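ADP compounds hydrolase NudE (Escherichia coli, PDB 1VHZ) hydrolyses ADP-ribose, NADH and diadenosine polyphosphates such as Ap2A and Ap3A as a magnesium-dependent homodimeric Nudix hydrolase. Local coordinates at residues A[57-67]-A[147-157]; A[93-101]-A[131-141]. All coordinates share one frame; numbering follows the deposited sequence.

In the fold
Both interactions belong to the Nudix domain, and their centres lie about 15 Å apart. Interaction 1 adds strand 149-153 to the mixed sheet. Interaction 2 sets the Nudix-box helix against the chain that runs out of strand 125-136. Strands 51-58 and 125-136 are neighbours in that sheet, and I57 N lies 2.9 Å from A131 O, a probable hydrogen bond. The second junction is at E101, a metal ligand by similarity: I65 CD1 approaches E101 OE1 to 3.5 Å, and L147 CD1 packs on E101 CB at 3.9 Å. The residues that line the ADP-ribose pocket, among them R39 and S120, belong to neither contact.

Interaction 1. Residues A[57-67]-A[147-157]; sequences IVDDHLILIRE and LPQVRWPLAHM
H61 turns its ring beside its own backbone N (chi1 -74°), over P153. I63 CG1 likewise stands beside its backbone N (chi1 -58°), and CD1 then turns toward the guanidinium of R151. These pairs belong to an antiparallel strand pair in the mixed sheet of the Nudix fold. Strand 61-67 leaves the type I' turn V58 to H61 and runs against strand 149-153. L62 and W152 exchange two backbone hydrogen bonds, and so do L64 and V150. R66 N to P148 O (2.9 Å) and L154 N to D60 O (3.0 Å) extend the pairing at its two ends.

H61, I63, I65, Q149, R151 and P153 share one face of the pair. P153 CA lies 4.0 Å from the H61 ring centroid, over the ring face, a CH-pi contact. H61 ND1 donates to D59 O at 2.8 Å. The bond lies in the ring plane and is nearly straight, at 173°, which probably helps to hold the ring's rotation. With an alanine at H61, D59 O would probably lose this donor and P153 the ring it packs on. I63 CD1 sits over one face of the R151 guanidinium, a tight approach of 3.1 Å to NH1. V58 CG1 meets NH2 of the same group.

L62, L64, V150 and W152 point to the other face. L64 CD2 touches W152 CB at 3.4 Å, and V150 CG2 packs on the extended R66 side chain at NE. L77 of the adjoining strand 74-78 touches L64, R66, V150 and W152. L154 and M157 carry the contact on to helix 169-184. L62 CD1 meets L154 CD2 at 3.3 Å.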
loop_
_atom_site.group_PDB
_atom_site.type_symbol
_atom_site.label_atom_id
_atom_site.label_comp_id
_atom_site.label_asym_id
_atom_site.label_seq_id
_atom_site.Cartn_x
_atom_site.Cartn_y
_atom_site.Cartn_z
ATOM N N ILE A 57 -3.391 19.381 9.601
ATOM C CA ILE A 57 -3.121 20.636 8.905
ATOM C C ILE A 57 -3.240 21.779 9.918
ATOM O O ILE A 57 -4.271 21.828 10.609
ATOM C CB ILE A 57 -4.145 20.897 7.780
ATOM C CG1 ILE A 57 -4.100 19.782 6.747
ATOM C CG2 ILE A 57 -3.906 22.270 7.151
ATOM C CD1 ILE A 57 -5.131 19.795 5.665
ATOM N N VAL A 58 -2.207 22.578 10.089
ATOM C CA VAL A 58 -2.217 23.725 10.988
ATOM C C VAL A 58 -1.459 24.879 10.324
ATOM O O VAL A 58 -0.436 24.662 9.684
ATOM C CB VAL A 58 -1.686 23.442 12.387
ATOM C CG1 VAL A 58 -0.402 22.641 12.360
ATOM C CG2 VAL A 58 -1.441 24.745 13.180
ATOM N N ASP A 59 -2.036 26.080 10.321
ATOM C CA ASP A 59 -1.403 27.249 9.719
ATOM C C ASP A 59 -0.817 26.956 8.344
ATOM O O ASP A 59 0.378 27.153 8.069
ATOM C CB ASP A 59 -0.297 27.792 10.640
ATOM C CG ASP A 59 -0.812 28.239 11.994
ATOM O OD1 ASP A 59 -1.921 28.813 12.066
ATOM O OD2 ASP A 59 -0.100 28.022 13.005
ATOM N N ASP A 60 -1.631 26.438 7.442
ATOM C CA ASP A 60 -1.246 26.112 6.093
ATOM C C ASP A 60 -0.078 25.165 5.926
ATOM O O ASP A 60 0.618 25.175 4.904
ATOM C CB ASP A 60 -1.003 27.425 5.306
ATOM C CG ASP A 60 -2.377 27.935 4.858
ATOM O OD1 ASP A 60 -2.980 28.690 5.647
ATOM O OD2 ASP A 60 -2.821 27.526 3.765
ATOM N N HIS A 61 0.180 24.310 6.907
ATOM C CA HIS A 61 1.233 23.336 6.839
ATOM C C HIS A 61 0.663 21.955 7.232
ATOM O O HIS A 61 -0.301 21.825 7.966
ATOM C CB HIS A 61 2.419 23.618 7.780
ATOM C CG HIS A 61 3.304 24.750 7.342
ATOM N ND1 HIS A 61 2.872 26.063 7.312
ATOM C CD2 HIS A 61 4.593 24.774 6.916
ATOM C CE1 HIS A 61 3.848 26.837 6.869
ATOM N NE2 HIS A 61 4.909 26.080 6.641
ATOM N N LEU A 62 1.265 20.944 6.642
ATOM C CA LEU A 62 0.971 19.560 6.985
ATOM C C LEU A 62 1.883 19.274 8.201
ATOM O O LEU A 62 2.930 19.936 8.286
ATOM C CB LEU A 62 1.468 18.653 5.868
ATOM C CG LEU A 62 0.528 17.979 4.906
ATOM C CD1 LEU A 62 -0.842 18.603 4.842
ATOM C CD2 LEU A 62 1.159 17.892 3.521
ATOM N N ILE A 63 1.506 18.396 9.082
ATOM C CA ILE A 63 2.366 18.015 10.193
ATOM C C ILE A 63 2.792 16.554 9.897
ATOM O O ILE A 63 1.921 15.688 9.920
ATOM C CB ILE A 63 1.748 18.008 11.593
ATOM C CG1 ILE A 63 1.166 19.359 11.999
ATOM C CG2 ILE A 63 2.831 17.580 12.593
ATOM C CD1 ILE A 63 2.150 20.507 11.948
ATOM N N LEU A 64 4.051 16.339 9.579
ATOM C CA LEU A 64 4.531 14.988 9.275
ATOM C C LEU A 64 5.369 14.513 10.460
ATOM O O LEU A 64 5.765 15.365 11.252
ATOM C CB LEU A 64 5.486 15.004 8.083
ATOM C CG LEU A 64 5.012 15.408 6.694
ATOM C CD1 LEU A 64 3.940 14.466 6.181
ATOM C CD2 LEU A 64 4.526 16.840 6.634
ATOM N N ILE A 65 5.654 13.215 10.529
ATOM C CA ILE A 65 6.499 12.697 11.577
ATOM C C ILE A 65 7.590 11.787 10.990
ATOM O O ILE A 65 7.449 11.280 9.886
ATOM C CB ILE A 65 5.751 11.915 12.668
ATOM C CG1 ILE A 65 4.854 10.853 12.018
ATOM C CG2 ILE A 65 4.921 12.839 13.554
ATOM C CD1 ILE A 65 4.489 9.719 12.929
ATOM N N ARG A 66 8.689 11.634 11.725
ATOM C CA ARG A 66 9.790 10.764 11.340
ATOM C C ARG A 66 9.691 9.550 12.272
ATOM O O ARG A 66 9.528 9.716 13.477
ATOM C CB ARG A 66 11.137 11.464 11.394
ATOM C CG ARG A 66 11.229 12.640 10.425
ATOM C CD ARG A 66 12.591 13.330 10.474
ATOM N NE ARG A 66 12.641 14.408 9.486
ATOM C CZ ARG A 66 12.782 14.304 8.178
ATOM N NH1 ARG A 66 12.783 15.413 7.423
ATOM N NH2 ARG A 66 12.925 13.116 7.577
ATOM N N GLU A 67 9.700 8.347 11.714
ATOM C CA GLU A 67 9.509 7.147 12.525
ATOM C C GLU A 67 10.325 5.983 12.008
ATOM O O GLU A 67 10.364 5.689 10.803
ATOM C CB GLU A 67 7.990 6.804 12.474
ATOM C CG GLU A 67 7.598 5.629 13.347
ATOM C CD GLU A 67 6.109 5.596 13.671
ATOM O OE1 GLU A 67 5.729 5.072 14.741
ATOM O OE2 GLU A 67 5.302 6.102 12.865
ATOM N N LEU A 147 8.816 11.056 18.287
ATOM C CA LEU A 147 8.633 11.168 16.844
ATOM C C LEU A 147 8.831 12.610 16.405
ATOM O O LEU A 147 7.980 13.466 16.668
ATOM C CB LEU A 147 7.214 10.681 16.498
ATOM C CG LEU A 147 6.897 9.278 17.032
ATOM C CD1 LEU A 147 5.410 8.971 16.983
ATOM C CD2 LEU A 147 7.697 8.228 16.264
ATOM N N PRO A 148 9.965 12.921 15.810
ATOM C CA PRO A 148 10.243 14.287 15.376
ATOM C C PRO A 148 9.174 14.723 14.382
ATOM O O PRO A 148 8.756 13.917 13.548
ATOM C CB PRO A 148 11.628 14.238 14.758
ATOM C CG PRO A 148 12.232 12.963 15.210
ATOM C CD PRO A 148 11.072 12.012 15.479
ATOM N N GLN A 149 8.687 15.941 14.540
ATOM C CA GLN A 149 7.674 16.533 13.704
ATOM C C GLN A 149 8.282 17.385 12.603
ATOM O O GLN A 149 9.364 17.960 12.750
ATOM C CB GLN A 149 6.728 17.416 14.556
ATOM C CG GLN A 149 5.808 16.588 15.424
ATOM C CD GLN A 149 4.981 17.379 16.400
ATOM O OE1 GLN A 149 4.429 18.416 16.048
ATOM N NE2 GLN A 149 4.865 16.874 17.633
ATOM N N VAL A 150 7.643 17.369 11.436
ATOM C CA VAL A 150 8.093 18.166 10.298
ATOM C C VAL A 150 6.909 18.962 9.731
ATOM O O VAL A 150 5.882 18.372 9.357
ATOM C CB VAL A 150 8.710 17.334 9.172
ATOM C CG1 VAL A 150 9.183 18.251 8.028
ATOM C CG2 VAL A 150 9.884 16.492 9.647
ATOM N N ARG A 151 7.017 20.276 9.739
ATOM C CA ARG A 151 5.976 21.139 9.183
ATOM C C ARG A 151 6.251 21.301 7.681
ATOM O O ARG A 151 7.371 21.637 7.299
ATOM C CB ARG A 151 5.946 22.490 9.905
ATOM C CG ARG A 151 5.117 22.378 11.189
ATOM C CD ARG A 151 5.464 23.476 12.185
ATOM N NE ARG A 151 4.266 23.888 12.919
ATOM C CZ ARG A 151 3.582 23.140 13.774
ATOM N NH1 ARG A 151 3.951 21.894 14.051
ATOM N NH2 ARG A 151 2.505 23.646 14.356
ATOM N N TRP A 152 5.277 20.966 6.861
ATOM C CA TRP A 152 5.415 21.008 5.413
ATOM C C TRP A 152 4.295 21.835 4.797
ATOM O O TRP A 152 3.122 21.511 4.975
ATOM C CB TRP A 152 5.358 19.568 4.872
ATOM C CG TRP A 152 5.973 19.447 3.511
ATOM C CD1 TRP A 152 5.431 19.830 2.310
ATOM C CD2 TRP A 152 7.255 18.876 3.222
ATOM N NE1 TRP A 152 6.303 19.539 1.286
ATOM C CE2 TRP A 152 7.430 18.945 1.827
ATOM C CE3 TRP A 152 8.262 18.310 4.013
ATOM C CZ2 TRP A 152 8.592 18.478 1.206
ATOM C CZ3 TRP A 152 9.424 17.841 3.406
ATOM C CH2 TRP A 152 9.565 17.944 2.000
ATOM N N PRO A 153 4.665 22.889 4.083
ATOM C CA PRO A 153 3.699 23.789 3.504
ATOM C C PRO A 153 2.792 23.120 2.491
ATOM O O PRO A 153 3.262 22.433 1.588
ATOM C CB PRO A 153 4.512 24.902 2.880
ATOM C CG PRO A 153 5.938 24.600 3.088
ATOM C CD PRO A 153 6.061 23.314 3.850
ATOM N N LEU A 154 1.495 23.413 2.592
ATOM C CA LEU A 154 0.503 22.870 1.677
ATOM C C LEU A 154 0.807 23.269 0.240
ATOM O O LEU A 154 0.652 22.478 -0.694
ATOM C CB LEU A 154 -0.900 23.437 2.006
ATOM C CG LEU A 154 -1.582 22.897 3.260
ATOM C CD1 LEU A 154 -3.000 23.466 3.375
ATOM C CD2 LEU A 154 -1.621 21.382 3.247
ATOM N N ALA A 155 1.236 24.518 0.076
ATOM C CA ALA A 155 1.575 25.085 -1.215
ATOM C C ALA A 155 2.667 24.300 -1.923
ATOM O O ALA A 155 2.751 24.363 -3.153
ATOM C CB ALA A 155 1.965 26.567 -1.066
ATOM N N HIS A 156 3.477 23.527 -1.215
ATOM C CA HIS A 156 4.522 22.705 -1.807
ATOM C C HIS A 156 4.376 21.245 -1.401
ATOM O O HIS A 156 5.331 20.456 -1.460
ATOM C CB HIS A 156 5.920 23.225 -1.379
ATOM C CG HIS A 156 6.117 24.622 -1.915
ATOM N ND1 HIS A 156 6.333 24.846 -3.260
ATOM C CD2 HIS A 156 6.035 25.834 -1.318
ATOM C CE1 HIS A 156 6.417 26.149 -3.461
ATOM N NE2 HIS A 156 6.247 26.771 -2.305
ATOM N N MET A 157 3.164 20.834 -1.070
ATOM C CA MET A 157 2.824 19.488 -0.656
ATOM C C MET A 157 3.402 18.401 -1.588
ATOM O O MET A 157 3.791 17.348 -1.118
ATOM C CB MET A 157 1.330 19.220 -0.791
ATOM C CG MET A 157 0.278 19.637 0.134
ATOM S SD MET A 157 -1.338 19.408 -0.685
ATOM C CE MET A 157 -1.757 17.804 0.021
HETATM O O HOH W 1 1.230 26.530 2.262
#

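Interaction 2. Residues A[93-101]-A[131-141]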
loop_
_atom_site.group_PDB
_atom_site.type_symbol
_atom_site.label_atom_id
_atom_site.label_comp_id
_atom_site.label_asym_id
_atom_site.label_seq_id
_atom_site.Cartn_x
_atom_site.Cartn_y
_atom_site.Cartn_z
ATOM N N ALA A 93 -10.330 7.127 17.202
ATOM C CA ALA A 93 -8.977 6.571 17.093
ATOM C C ALA A 93 -8.034 7.653 16.571
ATOM O O ALA A 93 -6.920 7.797 17.080
ATOM C CB ALA A 93 -8.965 5.357 16.185
ATOM N N ALA A 94 -8.502 8.425 15.579
ATOM C CA ALA A 94 -7.655 9.462 15.009
ATOM C C ALA A 94 -7.253 10.483 16.079
ATOM O O ALA A 94 -6.080 10.818 16.206
ATOM C CB ALA A 94 -8.349 10.158 13.842
ATOM N N ASN A 95 -8.234 10.972 16.829
ATOM C CA ASN A 95 -7.980 11.961 17.881
ATOM C C ASN A 95 -6.999 11.420 18.918
ATOM O O ASN A 95 -6.037 12.093 19.269
ATOM C CB ASN A 95 -9.310 12.398 18.498
ATOM C CG ASN A 95 -9.321 13.812 19.032
ATOM O OD1 ASN A 95 -8.563 14.680 18.615
ATOM N ND2 ASN A 95 -10.198 14.083 19.999
ATOM N N ARG A 96 -7.206 10.194 19.381
ATOM C CA ARG A 96 -6.340 9.560 20.357
ATOM C C ARG A 96 -4.923 9.399 19.803
ATOM O O ARG A 96 -3.956 9.737 20.497
ATOM C CB ARG A 96 -6.902 8.199 20.793
ATOM C CG ARG A 96 -5.993 7.415 21.743
ATOM C CD ARG A 96 -6.598 6.058 22.115
ATOM N NE ARG A 96 -6.922 5.261 20.931
ATOM C CZ ARG A 96 -6.026 4.796 20.059
ATOM N NH1 ARG A 96 -4.718 5.022 20.208
ATOM N NH2 ARG A 96 -6.435 4.100 18.997
ATOM N N GLU A 97 -4.790 8.881 18.575
ATOM C CA GLU A 97 -3.471 8.709 17.983
ATOM C C GLU A 97 -2.761 10.053 17.825
ATOM O O GLU A 97 -1.553 10.098 18.080
ATOM C CB GLU A 97 -3.503 7.990 16.635
ATOM C CG GLU A 97 -3.927 6.531 16.686
ATOM C CD GLU A 97 -2.856 5.623 17.273
ATOM O OE1 GLU A 97 -3.242 4.567 17.829
ATOM O OE2 GLU A 97 -1.652 5.955 17.177
ATOM N N LEU A 98 -3.443 11.101 17.400
ATOM C CA LEU A 98 -2.766 12.396 17.268
ATOM C C LEU A 98 -2.187 12.814 18.642
ATOM O O LEU A 98 -1.054 13.271 18.702
ATOM C CB LEU A 98 -3.690 13.494 16.836
ATOM C CG LEU A 98 -3.764 14.192 15.521
ATOM C CD1 LEU A 98 -4.376 15.603 15.714
ATOM C CD2 LEU A 98 -2.444 14.318 14.780
ATOM N N LYS A 99 -3.019 12.752 19.681
ATOM C CA LYS A 99 -2.651 13.147 21.019
ATOM C C LYS A 99 -1.417 12.377 21.496
ATOM O O LYS A 99 -0.504 12.997 22.024
ATOM C CB LYS A 99 -3.782 12.951 22.032
ATOM C CG LYS A 99 -4.982 13.846 21.848
ATOM C CD LYS A 99 -6.114 13.477 22.817
ATOM C CE LYS A 99 -7.337 14.345 22.450
ATOM N NZ LYS A 99 -8.559 13.805 23.104
ATOM N N GLU A 100 -1.422 11.065 21.268
ATOM C CA GLU A 100 -0.325 10.207 21.641
ATOM C C GLU A 100 0.944 10.474 20.830
ATOM O O GLU A 100 2.052 10.445 21.360
ATOM C CB GLU A 100 -0.671 8.720 21.426
ATOM C CG GLU A 100 -1.650 8.115 22.412
ATOM C CD GLU A 100 -2.117 6.727 22.043
ATOM O OE1 GLU A 100 -3.110 6.262 22.644
ATOM O OE2 GLU A 100 -1.532 6.072 21.136
ATOM N N GLU A 101 0.804 10.750 19.530
ATOM C CA GLU A 101 2.021 10.904 18.731
ATOM C C GLU A 101 2.550 12.297 18.549
ATOM O O GLU A 101 3.767 12.504 18.509
ATOM C CB GLU A 101 1.767 10.257 17.349
ATOM C CG GLU A 101 1.492 8.755 17.487
ATOM C CD GLU A 101 1.553 8.027 16.161
ATOM O OE1 GLU A 101 1.979 8.617 15.147
ATOM O OE2 GLU A 101 1.177 6.836 16.128
ATOM N N ALA A 131 -7.141 16.091 10.056
ATOM C CA ALA A 131 -7.298 16.770 11.321
ATOM C C ALA A 131 -6.985 18.265 11.240
ATOM O O ALA A 131 -5.891 18.642 10.779
ATOM C CB ALA A 131 -6.285 16.200 12.323
ATOM N N GLN A 132 -7.936 19.097 11.615
ATOM C CA GLN A 132 -7.766 20.542 11.632
ATOM C C GLN A 132 -8.293 21.093 12.964
ATOM O O GLN A 132 -9.043 20.415 13.667
ATOM C CB GLN A 132 -8.499 21.253 10.505
ATOM C CG GLN A 132 -8.333 20.638 9.139
ATOM C CD GLN A 132 -9.166 21.315 8.074
ATOM O OE1 GLN A 132 -8.721 22.300 7.490
ATOM N NE2 GLN A 132 -10.361 20.804 7.836
ATOM N N ASP A 133 -7.998 22.359 13.209
ATOM C CA ASP A 133 -8.398 23.058 14.419
ATOM C C ASP A 133 -7.874 22.288 15.627
ATOM O O ASP A 133 -8.608 21.740 16.449
ATOM C CB ASP A 133 -9.901 23.281 14.474
ATOM C CG ASP A 133 -10.267 24.168 15.672
ATOM O OD1 ASP A 133 -9.373 24.900 16.154
ATOM O OD2 ASP A 133 -11.412 24.098 16.136
ATOM N N LEU A 134 -6.547 22.223 15.699
ATOM C CA LEU A 134 -5.842 21.504 16.740
ATOM C C LEU A 134 -5.689 22.292 18.038
ATOM O O LEU A 134 -5.646 23.510 18.031
ATOM C CB LEU A 134 -4.429 21.136 16.266
ATOM C CG LEU A 134 -4.245 20.584 14.866
ATOM C CD1 LEU A 134 -2.823 20.038 14.689
ATOM C CD2 LEU A 134 -5.251 19.491 14.536
ATOM N N TYR A 135 -5.522 21.555 19.124
ATOM C CA TYR A 135 -5.329 22.129 20.451
ATOM C C TYR A 135 -4.370 21.184 21.189
ATOM O O TYR A 135 -4.395 19.983 20.908
ATOM C CB TYR A 135 -6.643 22.269 21.222
ATOM C CG TYR A 135 -7.385 20.961 21.365
ATOM C CD1 TYR A 135 -7.112 20.072 22.384
ATOM C CD2 TYR A 135 -8.340 20.595 20.415
ATOM C CE1 TYR A 135 -7.787 18.857 22.486
ATOM C CE2 TYR A 135 -9.023 19.397 20.510
ATOM C CZ TYR A 135 -8.741 18.535 21.547
ATOM O OH TYR A 135 -9.422 17.333 21.631
ATOM N N PRO A 136 -3.515 21.736 22.032
ATOM C CA PRO A 136 -2.561 20.964 22.793
ATOM C C PRO A 136 -3.215 20.005 23.770
ATOM O O PRO A 136 -4.102 20.363 24.546
ATOM C CB PRO A 136 -1.731 21.995 23.558
ATOM C CG PRO A 136 -2.117 23.328 23.034
ATOM C CD PRO A 136 -3.451 23.181 22.352
ATOM N N GLU A 137 -2.798 18.754 23.741
ATOM C CA GLU A 137 -3.294 17.712 24.626
ATOM C C GLU A 137 -2.468 16.452 24.319
ATOM O O GLU A 137 -2.461 15.967 23.192
ATOM C CB GLU A 137 -4.764 17.373 24.551
ATOM C CG GLU A 137 -5.142 16.254 25.512
ATOM C CD GLU A 137 -6.600 15.876 25.522
ATOM O OE1 GLU A 137 -6.937 14.772 26.018
ATOM O OE2 GLU A 137 -7.460 16.650 25.059
ATOM N N SER A 138 -1.825 15.959 25.353
ATOM C CA SER A 138 -0.943 14.818 25.209
ATOM C C SER A 138 -1.434 13.576 25.906
ATOM O O SER A 138 -2.140 13.640 26.912
ATOM C CB SER A 138 0.436 15.275 25.742
ATOM O OG SER A 138 1.369 14.236 25.648
ATOM N N LEU A 139 -1.150 12.438 25.309
ATOM C CA LEU A 139 -1.517 11.122 25.824
ATOM C C LEU A 139 -0.271 10.225 25.681
ATOM O O LEU A 139 0.557 10.478 24.796
ATOM C CB LEU A 139 -2.681 10.518 25.082
ATOM C CG LEU A 139 -4.053 10.305 25.673
ATOM C CD1 LEU A 139 -4.415 11.215 26.835
ATOM C CD2 LEU A 139 -5.139 10.451 24.591
ATOM N N GLU A 140 -0.152 9.232 26.531
ATOM C CA GLU A 140 0.957 8.301 26.536
ATOM C C GLU A 140 0.809 7.238 25.455
ATOM O O GLU A 140 -0.126 6.446 25.471
ATOM C CB GLU A 140 1.066 7.597 27.898
ATOM C CG GLU A 140 2.307 7.930 28.698
ATOM C CD GLU A 140 3.467 6.988 28.427
ATOM O OE1 GLU A 140 4.625 7.385 28.682
ATOM O OE2 GLU A 140 3.243 5.845 27.963
ATOM N N GLY A 141 1.762 7.215 24.520
ATOM C CA GLY A 141 1.701 6.211 23.453
ATOM C C GLY A 141 2.679 5.084 23.774
ATOM O O GLY A 141 3.248 5.075 24.859
HETATM O O HOH W 2 -11.953 16.710 20.502
HETATM O O HOH W 3 2.178 13.076 23.331
HETATM O O HOH W 4 3.345 9.505 23.541
#
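K99 lies alongside L139 and reaches E137, and these three residues with E100 bury much of the contact. K99 and E100 belong to the Nudix-box helix. The other segment leaves strand 125-136 and passes along the outer side of this helix as an extended loop.

The K99 chain is extended beyond CG, and its CD packs on L139 CD2 at 3.6 Å. Both side chains point the same way. The extended chain brings NZ to E137 OE1 at 3.5 Å, a salt bridge whose hydrogen bond is weak. K99 CE also meets the OH of Y135, and water 2 bonds to that hydroxyl and, weakly, to N95 ND2. N95 OD1 is held by A106 N of strand 104-116.

L139 CB sits against E100 CG at 3.7 Å, and the two side chains cross at a slant. The backbones are close as well. E100 CA points its hydrogen at L139 O, and L139 N gives K99 O a weak hydrogen bond. Beyond L139, water 4 bridges E100 O and G141 N. E100 OE1 also takes a bond from R96 NH1, which binds E97 OE1 too; R96 NE pairs with E88. R96 thus bridges E100 and E97, the latter probably a metal ligand, as inferred by similarity.

Deeper in, L98 CD1 touches A131 CB at 3.9 Å and L134 CD2 at 4.2 Å.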